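PDB 3VWA: cytoplasmic export protein 1, which binds tRNA as part of the nuclear tRNA export machinery and may pass aminoacylated tRNA from export receptors at the nuclear pore to the translation machinery. Local coordinates for residues 21-26 / 132-137; 494-499 / 524-529; 290-295 / 322-327; 194-199 / 214-219. All blocks are in the same frame, centred on the assembly; numbering follows the deposited sequence.

Contact 1: residues 21-26 / 132-137; sequences TETALW and SKDSVF
Thr23 and Asp134 mark the closest approach of two backbones that stay well apart, their CA atoms separated by 8.0 Å, with the turn after strand 21-22 on one side and the short 3-10 segment 133-135 on the other. The gap is spanned by two polar side chains reaching from opposite directions. Thr23 OG1 comes to 3.4 Å from Asp134 OD2, at most a weak hydrogen bond. The same hydroxyl lies 3.2 Å from Glu22 O, a second weak acceptor within its own segment, and which of the two takes its single proton is not settled. Threonine and aspartate suit a place near the surface, where a short hydroxyl can meet a carboxylate without much burial. The torsion of Asp134 places CG beside the backbone N (chi1 -80°) and sends the carboxylate across to the turn. On the first side Thr23 N donates to Trp26 O at 2.8 Å, closing the turn that leads from strand 21-22 into strand 26-33. In this kinase-like domain the first segment belongs to the beta-rich N-terminal lobe, while 132-137 probably corresponds to the end of the catalytic loop and the start of the strand after it in true kinases, so that the contact would bridge the cleft between lobes. Asp134 is held from behind by an ST turn, in which its N donates to Ser132 OG at 3.0 Å. Ser135 OG, likewise on a short stem, accepts Ser132 N at 2.9 Å. Further in, Trp26 NE1 bonds Glu150 OE2, and the Phe137 ring meets Phe43 edge-to-face.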
loop_
_atom_site.group_PDB
_atom_site.type_symbol
_atom_site.label_atom_id
_atom_site.label_comp_id
_atom_site.label_asym_id
_atom_site.label_seq_id
_atom_site.Cartn_x
_atom_site.Cartn_y
_atom_site.Cartn_z
ATOM N N THR A 21 -14.849 -18.726 0.200
ATOM C CA THR A 21 -14.477 -19.963 0.873
ATOM C C THR A 21 -15.785 -20.707 1.140
ATOM O O THR A 21 -16.870 -20.078 1.312
ATOM C CB THR A 21 -13.764 -19.705 2.212
ATOM O OG1 THR A 21 -13.130 -20.896 2.654
ATOM C CG2 THR A 21 -14.732 -19.397 3.267
ATOM N N GLU A 22 -15.661 -22.028 1.199
ATOM C CA GLU A 22 -16.743 -22.945 1.418
ATOM C C GLU A 22 -16.217 -23.937 2.416
ATOM O O GLU A 22 -15.046 -24.236 2.396
ATOM C CB GLU A 22 -17.001 -23.717 0.139
ATOM C CG GLU A 22 -18.285 -23.375 -0.578
ATOM C CD GLU A 22 -19.070 -24.623 -0.935
ATOM O OE1 GLU A 22 -18.459 -25.678 -1.239
ATOM O OE2 GLU A 22 -20.306 -24.546 -0.893
ATOM N N THR A 23 -17.093 -24.478 3.254
ATOM C CA THR A 23 -16.744 -25.491 4.240
ATOM C C THR A 23 -17.940 -26.426 4.264
ATOM O O THR A 23 -18.904 -26.183 3.565
ATOM C CB THR A 23 -16.387 -24.794 5.578
ATOM O OG1 THR A 23 -14.976 -24.579 5.598
ATOM C CG2 THR A 23 -16.782 -25.559 6.792
ATOM N N ALA A 24 -17.878 -27.517 5.007
ATOM C CA ALA A 24 -19.012 -28.412 5.054
ATOM C C ALA A 24 -20.217 -27.745 5.707
ATOM O O ALA A 24 -21.350 -28.161 5.442
ATOM C CB ALA A 24 -18.656 -29.693 5.793
ATOM N N LEU A 25 -19.993 -26.746 6.577
ATOM C CA LEU A 25 -21.120 -26.111 7.290
ATOM C C LEU A 25 -21.559 -24.712 6.815
ATOM O O LEU A 25 -22.662 -24.269 7.145
ATOM C CB LEU A 25 -20.854 -26.057 8.768
ATOM C CG LEU A 25 -20.757 -27.449 9.327
ATOM C CD1 LEU A 25 -20.258 -27.327 10.731
ATOM C CD2 LEU A 25 -22.087 -28.200 9.281
ATOM N N TRP A 26 -20.689 -24.031 6.072
ATOM C CA TRP A 26 -20.866 -22.629 5.721
ATOM C C TRP A 26 -20.283 -22.327 4.378
ATOM O O TRP A 26 -19.221 -22.867 4.000
ATOM C CB TRP A 26 -20.162 -21.698 6.735
ATOM C CG TRP A 26 -20.661 -21.896 8.126
ATOM C CD1 TRP A 26 -20.154 -22.740 9.108
ATOM C CD2 TRP A 26 -21.818 -21.260 8.749
ATOM N NE1 TRP A 26 -20.924 -22.669 10.243
ATOM C CE2 TRP A 26 -21.914 -21.812 10.093
ATOM C CE3 TRP A 26 -22.769 -20.330 8.329
ATOM C CZ2 TRP A 26 -22.918 -21.438 10.965
ATOM C CZ3 TRP A 26 -23.752 -19.942 9.231
ATOM C CH2 TRP A 26 -23.822 -20.497 10.514
ATOM N N SER A 132 -9.438 -24.903 14.348
ATOM C CA SER A 132 -8.912 -25.592 13.181
ATOM C C SER A 132 -8.419 -24.537 12.194
ATOM O O SER A 132 -8.493 -23.340 12.455
ATOM C CB SER A 132 -10.011 -26.487 12.565
ATOM O OG SER A 132 -10.795 -25.823 11.573
ATOM N N LYS A 133 -7.944 -24.961 11.036
ATOM C CA LYS A 133 -7.462 -24.003 10.090
ATOM C C LYS A 133 -8.618 -23.131 9.609
ATOM O O LYS A 133 -8.447 -21.940 9.312
ATOM C CB LYS A 133 -6.725 -24.704 8.971
ATOM C CG LYS A 133 -5.418 -25.338 9.463
ATOM C CD LYS A 133 -4.722 -26.077 8.330
ATOM C CE LYS A 133 -4.337 -27.483 8.751
ATOM N NZ LYS A 133 -4.318 -28.394 7.564
ATOM N N ASP A 134 -9.801 -23.732 9.616
ATOM C CA ASP A 134 -10.995 -23.075 9.174
ATOM C C ASP A 134 -11.482 -22.052 10.202
ATOM O O ASP A 134 -12.358 -21.243 9.900
ATOM C CB ASP A 134 -12.085 -24.132 8.898
ATOM C CG ASP A 134 -11.905 -24.799 7.553
ATOM O OD1 ASP A 134 -11.254 -24.196 6.688
ATOM O OD2 ASP A 134 -12.407 -25.921 7.353
ATOM N N SER A 135 -10.960 -22.110 11.420
ATOM C CA SER A 135 -11.350 -21.108 12.381
ATOM C C SER A 135 -10.851 -19.709 12.045
ATOM O O SER A 135 -11.375 -18.746 12.587
ATOM C CB SER A 135 -10.808 -21.456 13.740
ATOM O OG SER A 135 -11.349 -22.669 14.173
ATOM N N VAL A 136 -9.809 -19.582 11.209
ATOM C CA VAL A 136 -9.014 -18.348 11.283
ATOM C C VAL A 136 -9.302 -17.328 10.207
ATOM O O VAL A 136 -9.191 -17.622 9.003
ATOM C CB VAL A 136 -7.487 -18.599 11.366
ATOM C CG1 VAL A 136 -6.760 -17.260 11.589
ATOM C CG2 VAL A 136 -7.164 -19.612 12.481
ATOM N N PHE A 137 -9.642 -16.112 10.657
ATOM C CA PHE A 137 -9.864 -15.021 9.717
ATOM C C PHE A 137 -9.056 -13.815 10.115
ATOM O O PHE A 137 -8.607 -13.707 11.258
ATOM C CB PHE A 137 -11.362 -14.650 9.643
ATOM C CG PHE A 137 -12.199 -15.699 8.982
ATOM C CD1 PHE A 137 -12.532 -16.882 9.655
ATOM C CD2 PHE A 137 -12.630 -15.531 7.686
ATOM C CE1 PHE A 137 -13.271 -17.881 9.031
ATOM C CE2 PHE A 137 -13.414 -16.502 7.057
ATOM C CZ PHE A 137 -13.726 -17.665 7.724
#

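Contact 2: residues 494-499 / 524-529; sequences NTIANK and EEYLEK
The second curated HEAT repeat, residues 494-530, is a helical hairpin, and here Ile496 of helix 493-504 packs against Tyr526 and Lys529 of helix 513-536. Ile496 CG1 lies at the edge of the Tyr526 ring, near its plane, 3.7 Å from CD1. The branch continues to Lys529: Ile496 CD1 sits 3.7 Å from Lys529 CE and 4.0 Å from its CD, the two side chains crossing at about a right angle. Lysine suits this place because its methylene chain is apolar while its end is not. With CG anti to the backbone N (chi1 166°) and the chain extended beyond, it passes the isoleucine and delivers NZ to the carbonyl oxygens of Phe491 and Ile488. Tyrosine divides its work similarly, its OH bonding Leu484 O. Cutting Ile496 back to an alanine is likely to leave the edge of Tyr526 and the stem of Lys529 without the CG1 and CD1 atoms that pack on them. Ile500, Ile504, Ile488 and Phe491 also touch Tyr526. The side chains thus meet carbon to carbon, whereas the polar ends of both partners bind main-chain oxygens beyond, which probably offsets part of the cost of placing polar ends beside an apolar contact.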
loop_
_atom_site.group_PDB
_atom_site.type_symbol
_atom_site.label_atom_id
_atom_site.label_comp_id
_atom_site.label_asym_id
_atom_site.label_seq_id
_atom_site.Cartn_x
_atom_site.Cartn_y
_atom_site.Cartn_z
ATOM N N ASN A 494 13.620 21.317 -45.464
ATOM C CA ASN A 494 13.298 22.696 -45.589
ATOM C C ASN A 494 13.708 23.548 -44.376
ATOM O O ASN A 494 14.234 24.633 -44.509
ATOM C CB ASN A 494 11.811 22.810 -45.796
ATOM C CG ASN A 494 11.478 23.997 -46.614
ATOM O OD1 ASN A 494 11.140 25.060 -46.083
ATOM N ND2 ASN A 494 11.648 23.855 -47.929
ATOM N N THR A 495 13.444 23.046 -43.188
ATOM C CA THR A 495 13.786 23.805 -41.999
ATOM C C THR A 495 15.299 23.798 -41.800
ATOM O O THR A 495 15.867 24.798 -41.474
ATOM C CB THR A 495 13.047 23.232 -40.786
ATOM O OG1 THR A 495 11.656 23.154 -41.136
ATOM C CG2 THR A 495 13.305 24.108 -39.520
ATOM N N ILE A 496 15.942 22.667 -42.067
ATOM C CA ILE A 496 17.381 22.594 -42.062
ATOM C C ILE A 496 17.999 23.718 -42.882
ATOM O O ILE A 496 18.822 24.475 -42.365
ATOM C CB ILE A 496 17.874 21.186 -42.513
ATOM C CG1 ILE A 496 17.594 20.189 -41.359
ATOM C CG2 ILE A 496 19.374 21.196 -42.839
ATOM C CD1 ILE A 496 17.315 18.789 -41.890
ATOM N N ALA A 497 17.582 23.818 -44.136
ATOM C CA ALA A 497 18.040 24.792 -45.108
ATOM C C ALA A 497 17.644 26.231 -44.796
ATOM O O ALA A 497 18.437 27.149 -45.073
ATOM C CB ALA A 497 17.455 24.412 -46.461
ATOM N N ASN A 498 16.427 26.420 -44.267
ATOM C CA ASN A 498 15.894 27.751 -43.931
ATOM C C ASN A 498 16.602 28.246 -42.683
ATOM O O ASN A 498 16.649 29.433 -42.462
ATOM C CB ASN A 498 14.404 27.687 -43.479
ATOM C CG ASN A 498 13.387 27.774 -44.627
ATOM O OD1 ASN A 498 13.521 27.127 -45.695
ATOM N ND2 ASN A 498 12.323 28.580 -44.391
ATOM N N LYS A 499 17.032 27.339 -41.802
ATOM C CA LYS A 499 17.253 27.758 -40.413
ATOM C C LYS A 499 18.304 27.008 -39.609
ATOM O O LYS A 499 19.196 27.608 -39.029
ATOM C CB LYS A 499 15.904 27.663 -39.671
ATOM C CG LYS A 499 15.957 28.074 -38.203
ATOM C CD LYS A 499 14.562 28.010 -37.605
ATOM C CE LYS A 499 13.684 29.139 -38.160
ATOM N NZ LYS A 499 12.825 29.652 -37.058
ATOM N N GLU A 524 27.921 17.733 -40.485
ATOM C CA GLU A 524 27.992 16.850 -41.676
ATOM C C GLU A 524 26.765 15.991 -41.783
ATOM O O GLU A 524 26.232 15.756 -42.870
ATOM C CB GLU A 524 29.164 15.853 -41.605
ATOM C CG GLU A 524 30.464 16.417 -41.142
ATOM C CD GLU A 524 31.362 16.821 -42.271
ATOM O OE1 GLU A 524 32.602 16.610 -42.136
ATOM O OE2 GLU A 524 30.828 17.350 -43.273
ATOM N N GLU A 525 26.335 15.466 -40.649
ATOM C CA GLU A 525 25.154 14.616 -40.680
ATOM C C GLU A 525 23.904 15.435 -41.158
ATOM O O GLU A 525 23.067 14.931 -41.918
ATOM C CB GLU A 525 24.982 13.971 -39.298
ATOM C CG GLU A 525 23.679 13.185 -39.131
ATOM C CD GLU A 525 23.449 12.694 -37.709
ATOM O OE1 GLU A 525 22.361 12.086 -37.508
ATOM O OE2 GLU A 525 24.342 12.881 -36.809
ATOM N N TYR A 526 23.817 16.723 -40.788
ATOM C CA TYR A 526 22.673 17.538 -41.244
ATOM C C TYR A 526 22.813 17.902 -42.715
ATOM O O TYR A 526 21.826 17.940 -43.444
ATOM C CB TYR A 526 22.583 18.838 -40.429
ATOM C CG TYR A 526 21.690 18.750 -39.194
ATOM C CD1 TYR A 526 20.439 19.365 -39.180
ATOM C CD2 TYR A 526 22.125 18.102 -38.044
ATOM C CE1 TYR A 526 19.613 19.312 -38.033
ATOM C CE2 TYR A 526 21.341 18.046 -36.890
ATOM C CZ TYR A 526 20.094 18.670 -36.869
ATOM O OH TYR A 526 19.338 18.597 -35.718
ATOM N N LEU A 527 24.047 18.204 -43.126
ATOM C CA LEU A 527 24.404 18.411 -44.527
ATOM C C LEU A 527 24.069 17.239 -45.419
ATOM O O LEU A 527 23.588 17.427 -46.562
ATOM C CB LEU A 527 25.918 18.676 -44.675
ATOM C CG LEU A 527 26.398 20.035 -44.182
ATOM C CD1 LEU A 527 27.909 20.056 -44.403
ATOM C CD2 LEU A 527 25.681 21.167 -44.949
ATOM N N GLU A 528 24.372 16.049 -44.912
ATOM C CA GLU A 528 24.094 14.792 -45.637
ATOM C C GLU A 528 22.615 14.618 -45.806
ATOM O O GLU A 528 22.132 14.283 -46.902
ATOM C CB GLU A 528 24.666 13.589 -44.876
ATOM C CG GLU A 528 25.960 13.017 -45.451
ATOM C CD GLU A 528 27.180 13.152 -44.529
ATOM O OE1 GLU A 528 28.065 14.004 -44.825
ATOM O OE2 GLU A 528 27.267 12.396 -43.517
ATOM N N LYS A 529 21.861 14.883 -44.729
ATOM C CA LYS A 529 20.414 14.783 -44.838
ATOM C C LYS A 529 19.880 15.725 -45.913
ATOM O O LYS A 529 19.104 15.311 -46.776
ATOM C CB LYS A 529 19.731 14.939 -43.482
ATOM C CG LYS A 529 18.234 15.176 -43.597
ATOM C CD LYS A 529 17.486 14.817 -42.311
ATOM C CE LYS A 529 16.057 15.333 -42.382
ATOM N NZ LYS A 529 15.386 14.853 -41.128
#

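Contact 3: residues 290-295 / 322-327; sequences PELCEI and VPFLAI
Leu292 pushes both its methyls into segment 322-327 of helix 321-335. CD2 is 3.6 Å from Phe324 CB, and touches CG and CD2 of that residue at a similar distance, approaching the ring obliquely. CD1 goes the other way, lying 3.6 Å from Phe324 O and 3.7 Å from Ile327 CB, so one forked side chain reaches between two residues one turn apart on its partner. A leucine fits because its branching at CG gives two methyls that can part. Ile295, one turn on, adds CG2 at the edge of the Phe324 ring, 4.1 Å from CE2. Replacing Leu292 with a glycine would probably leave Phe324 and Ile327 without their shared filler and open a hole between the helices. Phe324 has CG beside its backbone N (chi1 -68°), which directs the ring back toward Ile295. The two short segments lie roughly antiparallel, at 149°, with axes 9.9 Å apart at closest approach. Their parent helices, 283-303 and 321-335, belong to the helical array that follows the kinase-like domain. Around them, Met262 of helix 255-271 touches both Ile295 and Phe324, Tyr269 of the same helix touches Ile327, and Leu345 of helix 342-351 packs on Cys293 and Leu325.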
loop_
_atom_site.group_PDB
_atom_site.type_symbol
_atom_site.label_atom_id
_atom_site.label_comp_id
_atom_site.label_asym_id
_atom_site.label_seq_id
_atom_site.Cartn_x
_atom_site.Cartn_y
_atom_site.Cartn_z
ATOM N N PRO A 290 -2.865 4.711 7.926
ATOM C CA PRO A 290 -3.798 5.750 8.224
ATOM C C PRO A 290 -3.511 6.444 9.548
ATOM O O PRO A 290 -3.698 7.652 9.611
ATOM C CB PRO A 290 -5.188 5.042 8.250
ATOM C CG PRO A 290 -4.956 3.608 7.985
ATOM C CD PRO A 290 -3.480 3.368 7.810
ATOM N N GLU A 291 -3.053 5.728 10.581
ATOM C CA GLU A 291 -2.636 6.411 11.825
ATOM C C GLU A 291 -1.429 7.347 11.641
ATOM O O GLU A 291 -1.448 8.496 12.140
ATOM C CB GLU A 291 -2.351 5.414 12.976
ATOM C CG GLU A 291 -3.537 4.538 13.373
ATOM C CD GLU A 291 -4.700 5.293 14.045
ATOM O OE1 GLU A 291 -4.751 6.560 14.032
ATOM O OE2 GLU A 291 -5.577 4.610 14.614
ATOM N N LEU A 292 -0.390 6.893 10.923
ATOM C CA LEU A 292 0.713 7.806 10.584
ATOM C C LEU A 292 0.227 9.008 9.836
ATOM O O LEU A 292 0.592 10.130 10.134
ATOM C CB LEU A 292 1.710 7.161 9.619
ATOM C CG LEU A 292 3.160 7.113 10.057
ATOM C CD1 LEU A 292 4.156 6.599 9.007
ATOM C CD2 LEU A 292 3.644 8.371 10.807
ATOM N N CYS A 293 -0.558 8.764 8.810
ATOM C CA CYS A 293 -1.091 9.864 8.013
ATOM C C CYS A 293 -1.775 10.882 8.919
ATOM O O CYS A 293 -1.486 12.067 8.824
ATOM C CB CYS A 293 -2.039 9.356 6.937
ATOM S SG CYS A 293 -1.194 8.485 5.577
ATOM N N GLU A 294 -2.614 10.429 9.842
ATOM C CA GLU A 294 -3.238 11.346 10.804
ATOM C C GLU A 294 -2.207 12.143 11.596
ATOM O O GLU A 294 -2.372 13.354 11.831
ATOM C CB GLU A 294 -4.160 10.571 11.777
ATOM C CG GLU A 294 -5.550 10.331 11.225
ATOM C CD GLU A 294 -6.169 11.643 10.776
ATOM O OE1 GLU A 294 -6.171 12.614 11.587
ATOM O OE2 GLU A 294 -6.598 11.700 9.600
ATOM N N ILE A 295 -1.141 11.467 12.045
ATOM C CA ILE A 295 -0.129 12.173 12.848
ATOM C C ILE A 295 0.642 13.149 12.006
ATOM O O ILE A 295 0.955 14.236 12.478
ATOM C CB ILE A 295 0.778 11.223 13.631
ATOM C CG1 ILE A 295 -0.030 10.678 14.811
ATOM C CG2 ILE A 295 2.027 11.980 14.168
ATOM C CD1 ILE A 295 0.135 9.184 15.013
ATOM N N VAL A 322 9.705 14.682 7.316
ATOM C CA VAL A 322 10.432 13.888 6.311
ATOM C C VAL A 322 10.460 12.392 6.641
ATOM O O VAL A 322 10.081 11.585 5.813
ATOM C CB VAL A 322 11.839 14.510 6.032
ATOM C CG1 VAL A 322 12.695 13.662 5.092
ATOM C CG2 VAL A 322 11.658 15.884 5.427
ATOM N N PRO A 323 10.875 11.999 7.865
ATOM C CA PRO A 323 10.933 10.526 8.063
ATOM C C PRO A 323 9.587 9.819 8.013
ATOM O O PRO A 323 9.491 8.791 7.368
ATOM C CB PRO A 323 11.605 10.336 9.431
ATOM C CG PRO A 323 12.075 11.697 9.847
ATOM C CD PRO A 323 11.398 12.756 9.006
ATOM N N PHE A 324 8.553 10.372 8.668
ATOM C CA PHE A 324 7.242 9.765 8.689
ATOM C C PHE A 324 6.646 9.737 7.278
ATOM O O PHE A 324 6.034 8.758 6.888
ATOM C CB PHE A 324 6.227 10.532 9.615
ATOM C CG PHE A 324 6.537 10.460 11.112
ATOM C CD1 PHE A 324 7.677 9.815 11.606
ATOM C CD2 PHE A 324 5.688 11.108 12.032
ATOM C CE1 PHE A 324 7.955 9.741 12.994
ATOM C CE2 PHE A 324 5.948 11.062 13.400
ATOM C CZ PHE A 324 7.094 10.397 13.889
ATOM N N LEU A 325 6.797 10.814 6.528
ATOM C CA LEU A 325 6.155 10.884 5.188
ATOM C C LEU A 325 6.875 9.871 4.300
ATOM O O LEU A 325 6.260 9.274 3.382
ATOM C CB LEU A 325 6.350 12.266 4.615
ATOM C CG LEU A 325 5.262 13.172 4.068
ATOM C CD1 LEU A 325 5.906 14.306 3.278
ATOM C CD2 LEU A 325 4.221 12.469 3.193
ATOM N N ALA A 326 8.173 9.662 4.546
ATOM C CA ALA A 326 8.961 8.659 3.767
ATOM C C ALA A 326 8.389 7.255 3.979
ATOM O O ALA A 326 8.197 6.469 3.017
ATOM C CB ALA A 326 10.474 8.722 4.108
ATOM N N ILE A 327 7.994 6.969 5.211
ATOM C CA ILE A 327 7.381 5.697 5.511
ATOM C C ILE A 327 6.072 5.567 4.788
ATOM O O ILE A 327 5.727 4.499 4.274
ATOM C CB ILE A 327 7.111 5.599 7.011
ATOM C CG1 ILE A 327 8.338 6.056 7.817
ATOM C CG2 ILE A 327 6.607 4.255 7.445
ATOM C CD1 ILE A 327 9.470 5.076 7.868
#

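Contact 4: residues 194-199 / 214-219; sequences LIKSLM and MISDGK
In the helical lobe of the kinase-like domain, the C-terminal turns of helices 186-198 and 209-216 come together through Lys196 with Ser216 and Ile195 with Ile215. The polar pair is an approach rather than a bond: Lys196 CE lies 3.1 Å from Ser216 OG, while NZ stands 3.4 Å from the same oxygen at an angle too poor for hydrogen bonding. A bend at chi3 (-79°) brings CE and NZ up beside the serine hydroxyl. Ser216 OG is engaged instead, weakly, with Val212 O of its own helix, as a small hydroxyl at a helix end readily is. Deeper in, the CD1 atoms of Ile195 and Ile215 meet at 4.2 Å, and Phe225 of helix 222-231 touches both isoleucines. The second helix ends in a Schellman motif: Lys219 N reaches Met214 O at 3.0 Å, and Gly218 N makes a weak bond to Ile215 O. The C-prime position takes a positive phi (67°), which glycine, lacking a CB, adopts at little cost. Asp217 N also donates to Met214 O, from the opposite face of that carbonyl plane. Helix 186-198 probably corresponds to the central helix F of kinases, and Leu194 rests on Leu116 of helix 106-122.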
loop_
_atom_site.group_PDB
_atom_site.type_symbol
_atom_site.label_atom_id
_atom_site.label_comp_id
_atom_site.label_asym_id
_atom_site.label_seq_id
_atom_site.Cartn_x
_atom_site.Cartn_y
_atom_site.Cartn_z
ATOM N N LEU A 194 -3.285 -26.219 15.731
ATOM C CA LEU A 194 -3.252 -24.971 14.937
ATOM C C LEU A 194 -1.892 -24.326 14.895
ATOM O O LEU A 194 -1.417 -23.919 13.835
ATOM C CB LEU A 194 -4.167 -23.932 15.560
ATOM C CG LEU A 194 -5.126 -23.182 14.625
ATOM C CD1 LEU A 194 -5.436 -21.862 15.276
ATOM C CD2 LEU A 194 -4.701 -22.997 13.167
ATOM N N ILE A 195 -1.277 -24.186 16.066
ATOM C CA ILE A 195 0.068 -23.614 16.144
ATOM C C ILE A 195 1.058 -24.465 15.362
ATOM O O ILE A 195 1.907 -23.934 14.640
ATOM C CB ILE A 195 0.530 -23.445 17.598
ATOM C CG1 ILE A 195 -0.203 -22.257 18.247
ATOM C CG2 ILE A 195 2.045 -23.265 17.645
ATOM C CD1 ILE A 195 -0.020 -22.129 19.757
ATOM N N LYS A 196 0.927 -25.779 15.452
ATOM C CA LYS A 196 1.820 -26.648 14.668
ATOM C C LYS A 196 1.571 -26.455 13.193
ATOM O O LYS A 196 2.529 -26.490 12.417
ATOM C CB LYS A 196 1.666 -28.118 15.065
ATOM C CG LYS A 196 2.383 -28.406 16.393
ATOM C CD LYS A 196 2.515 -29.882 16.688
ATOM C CE LYS A 196 1.213 -30.433 17.215
ATOM N NZ LYS A 196 1.250 -31.892 17.490
ATOM N N SER A 197 0.309 -26.223 12.805
ATOM C CA SER A 197 0.011 -26.002 11.381
ATOM C C SER A 197 0.534 -24.639 10.909
ATOM O O SER A 197 0.897 -24.492 9.753
ATOM C CB SER A 197 -1.487 -26.106 11.063
ATOM O OG SER A 197 -2.103 -27.150 11.789
ATOM N N LEU A 198 0.556 -23.653 11.807
ATOM C CA LEU A 198 1.066 -22.319 11.489
ATOM C C LEU A 198 2.572 -22.296 11.315
ATOM O O LEU A 198 3.082 -21.554 10.474
ATOM C CB LEU A 198 0.673 -21.318 12.589
ATOM C CG LEU A 198 -0.806 -20.888 12.480
ATOM C CD1 LEU A 198 -1.400 -20.281 13.741
ATOM C CD2 LEU A 198 -1.002 -19.938 11.297
HETATM N N MSE A 199 3.277 -23.118 12.103
HETATM C CA MSE A 199 4.724 -23.029 12.252
HETATM C C MSE A 199 5.283 -24.420 12.118
HETATM O O MSE A 199 5.134 -25.219 13.048
HETATM C CB MSE A 199 4.971 -22.603 13.703
HETATM C CG MSE A 199 5.910 -21.429 13.934
HETATM SE SE MSE A 199 5.383 -20.462 15.599
HETATM C CE MSE A 199 6.035 -18.734 14.960
HETATM N N MSE A 214 2.812 -29.694 25.373
HETATM C CA MSE A 214 1.945 -29.801 26.523
HETATM C C MSE A 214 0.504 -29.569 26.126
HETATM O O MSE A 214 -0.356 -30.408 26.412
HETATM C CB MSE A 214 2.439 -28.779 27.523
HETATM C CG MSE A 214 3.798 -29.201 28.093
HETATM SE SE MSE A 214 4.085 -28.108 29.714
HETATM C CE MSE A 214 5.462 -29.180 30.673
ATOM N N ILE A 215 0.220 -28.456 25.448
ATOM C CA ILE A 215 -1.164 -28.163 25.070
ATOM C C ILE A 215 -1.626 -29.159 24.009
ATOM O O ILE A 215 -2.803 -29.494 23.939
ATOM C CB ILE A 215 -1.403 -26.708 24.566
ATOM C CG1 ILE A 215 -0.565 -26.357 23.331
ATOM C CG2 ILE A 215 -1.153 -25.698 25.651
ATOM C CD1 ILE A 215 -0.953 -25.024 22.714
ATOM N N SER A 216 -0.691 -29.646 23.208
ATOM C CA SER A 216 -1.006 -30.593 22.132
ATOM C C SER A 216 -1.540 -31.900 22.682
ATOM O O SER A 216 -2.334 -32.560 22.031
ATOM C CB SER A 216 0.202 -30.862 21.245
ATOM O OG SER A 216 0.180 -30.008 20.133
ATOM N N ASP A 217 -1.108 -32.235 23.894
ATOM C CA ASP A 217 -1.556 -33.429 24.600
ATOM C C ASP A 217 -2.517 -33.086 25.712
ATOM O O ASP A 217 -2.820 -33.948 26.530
ATOM C CB ASP A 217 -0.349 -34.161 25.189
ATOM C CG ASP A 217 0.580 -34.640 24.127
ATOM O OD1 ASP A 217 1.807 -34.584 24.320
ATOM O OD2 ASP A 217 0.059 -35.024 23.072
ATOM N N GLY A 218 -2.957 -31.828 25.766
ATOM C CA GLY A 218 -4.002 -31.411 26.698
ATOM C C GLY A 218 -3.591 -31.479 28.159
ATOM O O GLY A 218 -4.433 -31.587 29.051
ATOM N N LYS A 219 -2.295 -31.398 28.408
ATOM C CA LYS A 219 -1.812 -31.441 29.769
ATOM C C LYS A 219 -2.054 -30.132 30.498
ATOM O O LYS A 219 -2.325 -30.153 31.690
ATOM C CB LYS A 219 -0.337 -31.845 29.812
ATOM C CG LYS A 219 -0.054 -33.080 28.974
ATOM C CD LYS A 219 1.402 -33.504 29.086
ATOM C CE LYS A 219 1.502 -35.027 29.068
ATOM N NZ LYS A 219 2.885 -35.536 28.880
#

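Overall arrangement
Contacts 1 and 4 both belong to the kinase-like domain, their centres about 19 Å apart, and they touch through residues 132-136 and 194-197, where Leu194 packs on Ser132, Lys133 and Val136. Contact 1 is a thin, polar surface bridge, whereas contact 4 pairs an apolar inner half with a lysine at its rim. Contacts 2 and 3 are buried helix packings in the array beyond, contact 3 nearer the centre of the chain and contact 2 toward its far end, about 55 Å between centres. Contact 3 is wholly apolar on its side chains; contact 2 adds a lysine stem. Contacts 1 and 2 lie on opposite sides of the chain's centre.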